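Local coordinates for Lactamase_B domain-containing protein (Pontibacter korlensis, PDB 6XFR), which probably hydrolyses beta-lactams to substituted beta-amino acids, as a zinc-dependent class B1 metallo-beta-lactamase, at residues Gln186-Gln189 / Gln190-Lys194; Leu60-Lys64 / Thr65-Gln69; Asp175-Leu178 / Lys179-Pro182; Trp51-Glu54 / Pro55-Leu59. All coordinates share one frame; numbering follows the deposited sequence.

Contact 1 of 4, residues Gln186-Gln189 / Gln190-Lys194; sequences QRLQ and QRYPK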
loop_
_atom_site.group_PDB
_atom_site.type_symbol
_atom_site.label_atom_id
_atom_site.label_comp_id
_atom_site.label_asym_id
_atom_site.label_seq_id
_atom_site.Cartn_x
_atom_site.Cartn_y
_atom_site.Cartn_z
ATOM N N GLN B 186 14.476 12.904 -10.129
ATOM C CA GLN B 186 14.802 14.045 -9.287
ATOM C C GLN B 186 13.842 15.201 -9.515
ATOM O O GLN B 186 13.556 15.961 -8.590
ATOM C CB GLN B 186 16.243 14.453 -9.548
ATOM C CG GLN B 186 17.180 13.294 -9.307
ATOM C CD GLN B 186 18.623 13.603 -9.621
ATOM O OE1 GLN B 186 18.981 13.864 -10.762
ATOM N NE2 GLN B 186 19.459 13.591 -8.602
ATOM N N ARG B 187 13.308 15.333 -10.721
ATOM C CA ARG B 187 12.239 16.293 -10.918
ATOM C C ARG B 187 11.032 15.911 -10.063
ATOM O O ARG B 187 10.501 16.739 -9.309
ATOM C CB ARG B 187 11.883 16.353 -12.402
ATOM C CG ARG B 187 12.615 17.415 -13.189
ATOM C CD ARG B 187 12.632 17.140 -14.701
ATOM N NE ARG B 187 13.774 17.784 -15.373
ATOM C CZ ARG B 187 14.611 17.202 -16.248
ATOM N NH1 ARG B 187 14.487 15.929 -16.622
ATOM N NH2 ARG B 187 15.602 17.913 -16.762
ATOM N N LEU B 188 10.665 14.630 -10.056
ATOM C CA LEU B 188 9.557 14.218 -9.204
ATOM C C LEU B 188 9.851 14.512 -7.737
ATOM O O LEU B 188 8.996 15.047 -7.015
ATOM C CB LEU B 188 9.288 12.738 -9.401
ATOM C CG LEU B 188 8.817 12.331 -10.787
ATOM C CD1 LEU B 188 8.478 10.852 -10.753
ATOM C CD2 LEU B 188 7.630 13.158 -11.196
ATOM N N GLN B 189 11.062 14.185 -7.273
ATOM C CA GLN B 189 11.388 14.462 -5.880
ATOM C C GLN B 189 11.326 15.948 -5.574
ATOM O O GLN B 189 10.973 16.325 -4.457
ATOM C CB GLN B 189 12.762 13.940 -5.516
ATOM C CG GLN B 189 12.906 12.454 -5.492
ATOM C CD GLN B 189 14.350 12.106 -5.322
ATOM O OE1 GLN B 189 15.203 12.788 -5.903
ATOM N NE2 GLN B 189 14.663 11.072 -4.510
ATOM N N GLN B 190 11.644 16.814 -6.537
ATOM C CA GLN B 190 11.638 18.231 -6.207
ATOM C C GLN B 190 10.267 18.872 -6.357
ATOM O O GLN B 190 9.975 19.846 -5.653
ATOM C CB GLN B 190 12.661 18.980 -7.089
ATOM C CG GLN B 190 13.580 19.933 -6.290
ATOM C CD GLN B 190 14.397 19.207 -5.195
ATOM O OE1 GLN B 190 15.121 18.236 -5.463
ATOM N NE2 GLN B 190 14.250 19.666 -3.950
ATOM N N ARG B 191 9.374 18.271 -7.142
ATOM C CA ARG B 191 8.057 18.840 -7.389
ATOM C C ARG B 191 6.982 18.369 -6.417
ATOM O O ARG B 191 6.018 19.108 -6.182
ATOM C CB ARG B 191 7.644 18.526 -8.822
ATOM C CG ARG B 191 6.330 19.081 -9.240
ATOM C CD ARG B 191 6.063 18.780 -10.685
ATOM N NE ARG B 191 4.977 19.606 -11.188
ATOM C CZ ARG B 191 5.135 20.806 -11.739
ATOM N NH1 ARG B 191 6.348 21.345 -11.884
ATOM N NH2 ARG B 191 4.070 21.468 -12.141
ATOM N N TYR B 192 7.111 17.169 -5.851
ATOM C CA TYR B 192 6.131 16.635 -4.895
ATOM C C TYR B 192 6.808 16.300 -3.566
ATOM O O TYR B 192 6.786 15.151 -3.121
ATOM C CB TYR B 192 5.415 15.412 -5.465
ATOM C CG TYR B 192 4.882 15.687 -6.841
ATOM C CD1 TYR B 192 3.702 16.402 -7.009
ATOM C CD2 TYR B 192 5.598 15.300 -7.982
ATOM C CE1 TYR B 192 3.224 16.685 -8.257
ATOM C CE2 TYR B 192 5.121 15.586 -9.256
ATOM C CZ TYR B 192 3.935 16.287 -9.377
ATOM O OH TYR B 192 3.429 16.603 -10.607
ATOM N N PRO B 193 7.429 17.281 -2.908
ATOM C CA PRO B 193 8.169 16.971 -1.677
ATOM C C PRO B 193 7.301 16.417 -0.551
ATOM O O PRO B 193 7.849 15.787 0.358
ATOM C CB PRO B 193 8.800 18.317 -1.304
ATOM C CG PRO B 193 7.963 19.316 -1.964
ATOM C CD PRO B 193 7.532 18.707 -3.245
ATOM N N LYS B 194 5.983 16.652 -0.562
ATOM C CA LYS B 194 5.079 16.172 0.482
ATOM C C LYS B 194 4.120 15.101 -0.035
ATOM O O LYS B 194 2.998 14.982 0.455
ATOM C CB LYS B 194 4.298 17.332 1.110
ATOM C CG LYS B 194 5.235 18.306 1.843
ATOM C CD LYS B 194 5.176 18.343 3.394
ATOM C CE LYS B 194 5.911 19.562 3.974
ATOM N NZ LYS B 194 5.219 20.751 4.459
#
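Leu188 and Tyr192 form the tightly packed side of this last helical turn, one residue an intact part of helix 181-191 and the other the first to leave helical geometry. The backbone joins them first: Tyr192 N donates to Leu188 O at 3.1 Å, with an N-H...O angle of 157°. Tyr192 CG lies anti to its own carbonyl carbon (chi1 -50°), and this swings the ring back over the turn, bringing CD2 to 3.5 Å from Leu188 O. Farther out, the CD2 methyl of Leu188 meets CE2 of the ring at 4.0 Å, the two side chains crossing obliquely. One ring face is met by Arg191 CG, 3.6 Å above the plane and lying nearer the ring's border than its centre.

The other side of the turn is much looser. It is held mainly by main-chain bonds, Gln190 N to Gln186 O (2.9 Å) and Arg191 N to Arg187 O (2.9 Å). Gln190 bends beyond CB, which rests against Gln186 O, and its exposed chain makes little further contact within the turn. Arg191 instead extends to a cation-pi contact with Tyr135, while Arg187 NH1 bonds to Pro137 O.

This is the C-terminal end of the helix in the beta-alpha-beta unit 155-159, 181-191, 197-200: Tyr192 packs on strand 130-135 and meets the Tyr149 ring, whereas Gln186 and Gln189 touch helix 209-217.

Contact 2 of 4, residues Leu60-Lys64 / Thr65-Gln69; sequences LTWIK and TNLKQ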
loop_
_atom_site.group_PDB
_atom_site.type_symbol
_atom_site.label_atom_id
_atom_site.label_comp_id
_atom_site.label_asym_id
_atom_site.label_seq_id
_atom_site.Cartn_x
_atom_site.Cartn_y
_atom_site.Cartn_z
ATOM N N LEU B 60 -14.308 -1.684 -16.357
ATOM C CA LEU B 60 -15.543 -0.938 -16.568
ATOM C C LEU B 60 -16.697 -1.576 -15.799
ATOM O O LEU B 60 -17.393 -0.899 -15.035
ATOM C CB LEU B 60 -15.844 -0.822 -18.064
ATOM C CG LEU B 60 -14.794 0.051 -18.785
ATOM C CD1 LEU B 60 -14.915 -0.012 -20.300
ATOM C CD2 LEU B 60 -14.791 1.478 -18.297
ATOM N N THR B 61 -16.872 -2.890 -15.924
ATOM C CA THR B 61 -17.965 -3.531 -15.201
ATOM C C THR B 61 -17.856 -3.270 -13.699
ATOM O O THR B 61 -18.852 -2.972 -13.033
ATOM C CB THR B 61 -17.995 -5.035 -15.503
ATOM O OG1 THR B 61 -17.949 -5.230 -16.924
ATOM C CG2 THR B 61 -19.245 -5.662 -14.965
ATOM N N TRP B 62 -16.648 -3.334 -13.151
ATOM C CA TRP B 62 -16.482 -3.047 -11.732
ATOM C C TRP B 62 -16.964 -1.644 -11.387
ATOM O O TRP B 62 -17.745 -1.457 -10.448
ATOM C CB TRP B 62 -15.017 -3.216 -11.341
ATOM C CG TRP B 62 -14.820 -3.069 -9.871
ATOM C CD1 TRP B 62 -14.887 -4.055 -8.931
ATOM C CD2 TRP B 62 -14.550 -1.858 -9.168
ATOM N NE1 TRP B 62 -14.665 -3.533 -7.675
ATOM C CE2 TRP B 62 -14.450 -2.187 -7.790
ATOM C CE3 TRP B 62 -14.372 -0.530 -9.565
ATOM C CZ2 TRP B 62 -14.190 -1.242 -6.809
ATOM C CZ3 TRP B 62 -14.110 0.418 -8.588
ATOM C CH2 TRP B 62 -14.017 0.051 -7.214
ATOM N N ILE B 63 -16.493 -0.640 -12.139
ATOM C CA ILE B 63 -16.845 0.755 -11.870
ATOM C C ILE B 63 -18.353 0.931 -11.866
ATOM O O ILE B 63 -18.903 1.641 -11.016
ATOM C CB ILE B 63 -16.163 1.691 -12.892
ATOM C CG1 ILE B 63 -14.731 1.973 -12.453
ATOM C CG2 ILE B 63 -16.897 3.007 -13.003
ATOM C CD1 ILE B 63 -13.794 2.207 -13.564
ATOM N N LYS B 64 -19.045 0.280 -12.811
ATOM C CA LYS B 64 -20.488 0.431 -12.913
ATOM C C LYS B 64 -21.219 -0.259 -11.751
ATOM O O LYS B 64 -22.295 0.195 -11.342
ATOM C CB LYS B 64 -20.948 -0.096 -14.272
ATOM C CG LYS B 64 -22.429 -0.054 -14.434
ATOM C CD LYS B 64 -22.888 0.321 -15.782
ATOM C CE LYS B 64 -24.205 1.049 -15.696
ATOM N NZ LYS B 64 -24.065 2.497 -16.036
ATOM N N THR B 65 -20.664 -1.346 -11.203
ATOM C CA THR B 65 -21.336 -2.053 -10.118
ATOM C C THR B 65 -21.114 -1.376 -8.764
ATOM O O THR B 65 -22.047 -1.267 -7.958
ATOM C CB THR B 65 -20.840 -3.490 -10.034
ATOM O OG1 THR B 65 -21.308 -4.236 -11.153
ATOM C CG2 THR B 65 -21.309 -4.146 -8.744
ATOM N N ASN B 66 -19.887 -0.917 -8.500
ATOM C CA ASN B 66 -19.509 -0.458 -7.171
ATOM C C ASN B 66 -19.497 1.062 -7.023
ATOM O O ASN B 66 -20.000 1.587 -6.031
ATOM C CB ASN B 66 -18.141 -1.040 -6.817
ATOM C CG ASN B 66 -18.095 -2.540 -7.025
ATOM O OD1 ASN B 66 -17.342 -3.047 -7.844
ATOM N ND2 ASN B 66 -18.934 -3.250 -6.314
ATOM N N LEU B 67 -18.984 1.796 -7.996
ATOM C CA LEU B 67 -19.106 3.243 -7.957
ATOM C C LEU B 67 -20.426 3.730 -8.534
ATOM O O LEU B 67 -20.794 4.883 -8.297
ATOM C CB LEU B 67 -17.975 3.900 -8.742
ATOM C CG LEU B 67 -16.616 4.033 -8.070
ATOM C CD1 LEU B 67 -16.184 2.720 -7.564
ATOM C CD2 LEU B 67 -15.605 4.567 -9.105
ATOM N N LYS B 68 -21.123 2.890 -9.308
ATOM C CA LYS B 68 -22.405 3.223 -9.932
ATOM C C LYS B 68 -22.401 4.647 -10.504
ATOM O O LYS B 68 -23.322 5.434 -10.275
ATOM C CB LYS B 68 -23.552 3.036 -8.935
ATOM C CG LYS B 68 -23.461 1.732 -8.114
ATOM C CD LYS B 68 -24.300 1.798 -6.893
ATOM C CE LYS B 68 -25.532 0.908 -7.067
ATOM N NZ LYS B 68 -26.440 1.279 -8.233
ATOM N N GLN B 69 -21.345 4.982 -11.257
ATOM C CA GLN B 69 -21.240 6.258 -11.968
ATOM C C GLN B 69 -20.451 6.070 -13.263
ATOM O O GLN B 69 -19.663 5.119 -13.379
ATOM C CB GLN B 69 -20.589 7.350 -11.098
ATOM C CG GLN B 69 -19.072 7.275 -10.963
ATOM C CD GLN B 69 -18.512 8.050 -9.761
ATOM O OE1 GLN B 69 -17.450 7.703 -9.233
ATOM N NE2 GLN B 69 -19.221 9.105 -9.334
#
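Trp62 and Leu67 meet on the inner side of the C-terminal end of helix 53-67, the crossover helix of the beta-alpha-beta unit formed with strands 43-47 and 71-75. Here the helix widens into a pi-type turn: Ile63 O receives weak bonds from both Leu67 N and Lys68 N, and Lys68 then leaves the helix with positive phi.

Leu67 can be followed outward from this turn. Its CB sits 3.3 Å from Ile63 O, against the same carbonyl that its amide reaches. CG is anti to the carbonyl carbon (chi1 -80°), and from it the two methyls part. CD1 goes to the far end of the indole and lies 3.3 Å from Trp62 CZ3, with CH2 hardly farther off. CD2 takes the other direction and approaches Ile63 CG1 at 4.3 Å. Both branches thus rest on apolar neighbours of the preceding turn, and Leu67 also packs on Ile37 and Ala44 of the sheet beneath.

Asn66 CB stands over one face of the Trp62 six-membered ring, 4.1 Å from the centroid, in a CH-pi contact, while Ile63 CG1 lies at the ring edge. Trp18 meets Trp62 edge-to-face. On the outer side, Thr65 N bonds to Thr61 O, and OG1 of Thr65 adds a weak bond to that oxygen; OG1 of Thr61 turns instead to Glu57 O. Where the chain departs, Lys68 CA makes a CA-H...O contact of 3.3 Å with Lys64 O.

Contact 3 of 4, residues Asp175-Leu178 / Lys179-Pro182; sequences DADL and KSWP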
loop_
_atom_site.group_PDB
_atom_site.type_symbol
_atom_site.label_atom_id
_atom_site.label_comp_id
_atom_site.label_asym_id
_atom_site.label_seq_id
_atom_site.Cartn_x
_atom_site.Cartn_y
_atom_site.Cartn_z
ATOM N N ASP B 175 12.984 0.538 -25.074
ATOM C CA ASP B 175 12.535 1.907 -25.311
ATOM C C ASP B 175 13.027 2.864 -24.239
ATOM O O ASP B 175 12.701 4.060 -24.298
ATOM C CB ASP B 175 10.999 2.009 -25.357
ATOM C CG ASP B 175 10.362 1.134 -26.435
ATOM O OD1 ASP B 175 9.378 0.439 -26.092
ATOM O OD2 ASP B 175 10.829 1.151 -27.606
ATOM N N ALA B 176 13.823 2.367 -23.289
ATOM C CA ALA B 176 14.186 3.138 -22.114
ATOM C C ALA B 176 15.150 4.251 -22.486
ATOM O O ALA B 176 15.878 4.179 -23.485
ATOM C CB ALA B 176 14.829 2.240 -21.053
ATOM N N ASP B 177 15.144 5.292 -21.663
ATOM C CA ASP B 177 16.041 6.430 -21.817
ATOM C C ASP B 177 16.874 6.468 -20.550
ATOM O O ASP B 177 16.586 7.239 -19.633
ATOM C CB ASP B 177 15.294 7.699 -22.022
ATOM C CG ASP B 177 16.194 8.825 -22.452
ATOM O OD1 ASP B 177 15.668 9.898 -22.826
ATOM O OD2 ASP B 177 17.430 8.617 -22.432
ATOM N N LEU B 178 17.901 5.616 -20.500
ATOM C CA LEU B 178 18.648 5.437 -19.263
ATOM C C LEU B 178 19.347 6.717 -18.846
ATOM O O LEU B 178 19.575 6.939 -17.655
ATOM C CB LEU B 178 19.673 4.321 -19.437
ATOM C CG LEU B 178 19.040 2.945 -19.580
ATOM C CD1 LEU B 178 20.118 1.904 -19.577
ATOM C CD2 LEU B 178 18.010 2.707 -18.475
ATOM N N LYS B 179 19.654 7.590 -19.800
ATOM C CA LYS B 179 20.407 8.790 -19.490
ATOM C C LYS B 179 19.521 9.867 -18.876
ATOM O O LYS B 179 19.994 10.649 -18.045
ATOM C CB LYS B 179 21.088 9.287 -20.767
ATOM C CG LYS B 179 22.476 9.850 -20.566
ATOM C CD LYS B 179 22.348 11.331 -20.253
ATOM C CE LYS B 179 23.652 12.048 -20.453
ATOM N NZ LYS B 179 24.709 11.309 -19.717
ATOM N N SER B 180 18.236 9.906 -19.247
ATOM C CA SER B 180 17.321 10.926 -18.746
ATOM C C SER B 180 16.571 10.500 -17.498
ATOM O O SER B 180 16.261 11.350 -16.660
ATOM C CB SER B 180 16.321 11.326 -19.834
ATOM O OG SER B 180 15.435 12.339 -19.371
ATOM N N TRP B 181 16.262 9.207 -17.374
ATOM C CA TRP B 181 15.526 8.658 -16.230
ATOM C C TRP B 181 15.971 9.220 -14.881
ATOM O O TRP B 181 15.103 9.632 -14.102
ATOM C CB TRP B 181 15.703 7.134 -16.253
ATOM C CG TRP B 181 14.556 6.353 -15.690
ATOM C CD1 TRP B 181 13.672 6.750 -14.725
ATOM C CD2 TRP B 181 14.171 5.035 -16.070
ATOM N NE1 TRP B 181 12.766 5.762 -14.489
ATOM C CE2 TRP B 181 13.052 4.693 -15.300
ATOM C CE3 TRP B 181 14.666 4.108 -16.995
ATOM C CZ2 TRP B 181 12.406 3.460 -15.430
ATOM C CZ3 TRP B 181 14.035 2.901 -17.124
ATOM C CH2 TRP B 181 12.910 2.581 -16.347
ATOM N N PRO B 182 17.275 9.309 -14.578
ATOM C CA PRO B 182 17.695 9.854 -13.269
ATOM C C PRO B 182 17.240 11.280 -13.011
ATOM O O PRO B 182 16.848 11.608 -11.887
ATOM C CB PRO B 182 19.225 9.778 -13.346
ATOM C CG PRO B 182 19.509 8.792 -14.412
ATOM C CD PRO B 182 18.421 8.880 -15.403
#
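Asp177 O holds the turn that leads into helix 181-191 of the metallo-beta-lactamase fold. It accepts Trp181 N at 3.0 Å, nearly straight at 164°, with the donor close to the line of the carbonyl bond. A second, weak bond comes from Ser180 N at 3.2 Å.

Next outward is the carboxylate of Asp177. With CG anti to the backbone N (chi1 -169°), it folds back over the turn, and OD1 lies 3.4 Å from Ser180 CB. A bound zinc ion, distinct from those of the active site, lies about 3 Å from the nearest atom of the Asp177 side chain. The hydroxyl of Ser180 is bonded to Gly139 O, and Asp177 also has a backbone bond to Gly140, so the turn is tied to the loop that carries the zinc ligand His141.

Packing completes the contact around the buried indole of Trp181, whose NE1 bonds to Leu161 O. Leu178 CD2 approaches its CE3 at 3.9 Å, and Ala176 CB lies 4.1 Å from CZ3; both methyls come at an oblique slant to the ring. Before them in sequence, Asp175 OD1 bonds to NE2 of the zinc ligand His80. Pro182, having no N-H to offer the next carbonyl, places its CD 3.2 Å from Leu178 O.

Contact 4 of 4, residues Trp51-Glu54 / Pro55-Leu59; sequences WGKE and PTEEL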
loop_
_atom_site.group_PDB
_atom_site.type_symbol
_atom_site.label_atom_id
_atom_site.label_comp_id
_atom_site.label_asym_id
_atom_site.label_seq_id
_atom_site.Cartn_x
_atom_site.Cartn_y
_atom_site.Cartn_z
ATOM N N TRP B 51 -4.624 -3.823 -18.615
ATOM C CA TRP B 51 -3.547 -4.352 -19.430
ATOM C C TRP B 51 -4.181 -5.112 -20.593
ATOM O O TRP B 51 -4.115 -6.336 -20.702
ATOM C CB TRP B 51 -2.668 -5.233 -18.561
ATOM C CG TRP B 51 -1.386 -5.473 -19.115
ATOM C CD1 TRP B 51 -0.986 -5.173 -20.366
ATOM C CD2 TRP B 51 -0.280 -6.089 -18.460
ATOM N NE1 TRP B 51 0.314 -5.562 -20.544
ATOM C CE2 TRP B 51 0.775 -6.124 -19.384
ATOM C CE3 TRP B 51 -0.078 -6.605 -17.179
ATOM C CZ2 TRP B 51 2.016 -6.666 -19.078
ATOM C CZ3 TRP B 51 1.152 -7.146 -16.872
ATOM C CH2 TRP B 51 2.183 -7.173 -17.817
ATOM N N GLY B 52 -4.869 -4.365 -21.439
ATOM C CA GLY B 52 -5.547 -4.917 -22.593
ATOM C C GLY B 52 -7.057 -4.865 -22.433
ATOM O O GLY B 52 -7.601 -4.453 -21.407
ATOM N N LYS B 53 -7.720 -5.364 -23.470
ATOM C CA LYS B 53 -9.178 -5.293 -23.596
ATOM C C LYS B 53 -9.886 -6.016 -22.456
ATOM O O LYS B 53 -10.810 -5.469 -21.835
ATOM C CB LYS B 53 -9.600 -5.881 -24.947
ATOM C CG LYS B 53 -11.108 -5.992 -25.216
ATOM C CD LYS B 53 -11.386 -6.661 -26.606
ATOM C CE LYS B 53 -10.227 -7.628 -26.982
ATOM N NZ LYS B 53 -10.404 -8.500 -28.197
ATOM N N GLU B 54 -9.510 -7.276 -22.208
ATOM C CA GLU B 54 -10.262 -8.077 -21.248
ATOM C C GLU B 54 -10.162 -7.538 -19.814
ATOM O O GLU B 54 -11.185 -7.456 -19.123
ATOM C CB GLU B 54 -9.809 -9.529 -21.303
ATOM C CG GLU B 54 -10.664 -10.404 -20.426
ATOM C CD GLU B 54 -12.092 -10.471 -20.930
ATOM O OE1 GLU B 54 -12.303 -11.022 -22.037
ATOM O OE2 GLU B 54 -12.992 -9.946 -20.233
ATOM N N PRO B 55 -8.973 -7.163 -19.323
ATOM C CA PRO B 55 -8.924 -6.457 -18.041
ATOM C C PRO B 55 -9.702 -5.153 -18.055
ATOM O O PRO B 55 -10.252 -4.748 -17.022
ATOM C CB PRO B 55 -7.424 -6.195 -17.847
ATOM C CG PRO B 55 -6.756 -7.176 -18.676
ATOM C CD PRO B 55 -7.623 -7.392 -19.856
ATOM N N THR B 56 -9.760 -4.471 -19.200
ATOM C CA THR B 56 -10.431 -3.180 -19.219
ATOM C C THR B 56 -11.952 -3.336 -19.198
ATOM O O THR B 56 -12.645 -2.512 -18.578
ATOM C CB THR B 56 -9.938 -2.359 -20.419
ATOM O OG1 THR B 56 -8.510 -2.211 -20.328
ATOM C CG2 THR B 56 -10.565 -0.979 -20.426
ATOM N N GLU B 57 -12.484 -4.409 -19.805
ATOM C CA GLU B 57 -13.923 -4.646 -19.719
ATOM C C GLU B 57 -14.352 -4.961 -18.287
ATOM O O GLU B 57 -15.373 -4.446 -17.812
ATOM C CB GLU B 57 -14.316 -5.812 -20.624
ATOM C CG GLU B 57 -13.775 -5.751 -22.038
ATOM C CD GLU B 57 -14.679 -4.989 -22.970
ATOM O OE1 GLU B 57 -15.112 -5.574 -23.996
ATOM O OE2 GLU B 57 -14.952 -3.803 -22.672
ATOM N N GLU B 58 -13.564 -5.792 -17.582
ATOM C CA GLU B 58 -13.761 -6.044 -16.151
ATOM C C GLU B 58 -13.718 -4.750 -15.351
ATOM O O GLU B 58 -14.575 -4.505 -14.494
ATOM C CB GLU B 58 -12.723 -7.046 -15.640
ATOM C CG GLU B 58 -12.984 -8.481 -16.081
ATOM C CD GLU B 58 -11.881 -9.477 -15.678
ATOM O OE1 GLU B 58 -12.082 -10.699 -15.859
ATOM O OE2 GLU B 58 -10.818 -9.047 -15.184
ATOM N N LEU B 59 -12.702 -3.926 -15.596
ATOM C CA LEU B 59 -12.596 -2.650 -14.905
ATOM C C LEU B 59 -13.852 -1.810 -15.119
ATOM O O LEU B 59 -14.431 -1.280 -14.169
ATOM C CB LEU B 59 -11.333 -1.917 -15.373
ATOM C CG LEU B 59 -10.967 -0.513 -14.866
ATOM C CD1 LEU B 59 -11.162 -0.403 -13.383
ATOM C CD2 LEU B 59 -9.532 -0.223 -15.214
#
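Trp51 meets Pro55 through its carbonyl oxygen, which lies 3.4 Å from Pro55 CG. Proline has no N-H for that oxygen, and Lys24 NZ bonds to it instead. The Trp51 side chain starts away from the turn at CB, and its indole makes a cation-pi contact with Lys24.

Gly52 follows at the N-cap position, with a phi of 110° that suits a residue lacking CB. Its oxygen takes two bonds from one residue, Thr56 N at 3.1 Å and Thr56 OG1 at 2.6 Å, the hydroxyl coming from above the carbonyl plane. The hydroxyl can do this because chi1 of -58° sets OG1 beside its own backbone N. The Thr56 side chain also packs on Ala89 and Val90 of helix 87-91.

Lys53 O receives Glu57 N at 2.8 Å. The two side chains run side by side in the same direction, Lys53 CG to Glu57 CG 4.2 Å. Their charged ends stay apart, with Lys53 NZ 7.0 Å from Glu57 OE1.

Glu54 closes the segment with the straightest of these backbone bonds, Glu58 N to Glu54 O at 176°. Its carboxylate OE2 comes within 4.5 Å of Glu58 OE1, two like charges near each other, which the N-terminal end of the helix may partly offset.

Such a glycine N-cap with a proline in the first turn starts the crossover helix of the beta-alpha-beta unit 43-47, 53-67, 71-75, beside the zinc site.

Contacts 4 and 2 lie near the start and end of helix 53-67, their centres about 13 Å apart; contacts 3 and 1 share the other helix in the same way, with about 18 Å between centres. The pairs stand on opposite sides of the chain's centre, contacts 2 and 3 being the most distant, at about 37 Å between centres. Both N-terminal ends come close to the zinc ligands: the Trp51 side chain is about 3 Å from that of Asp82, and Trp181 about 4 Å from that of His141. In contact 1, Leu188 is about 10 Å from the His141 side chain. Contact 2 lies away from the active site, although another zinc ion is about 3 Å from the Gln69 side chain.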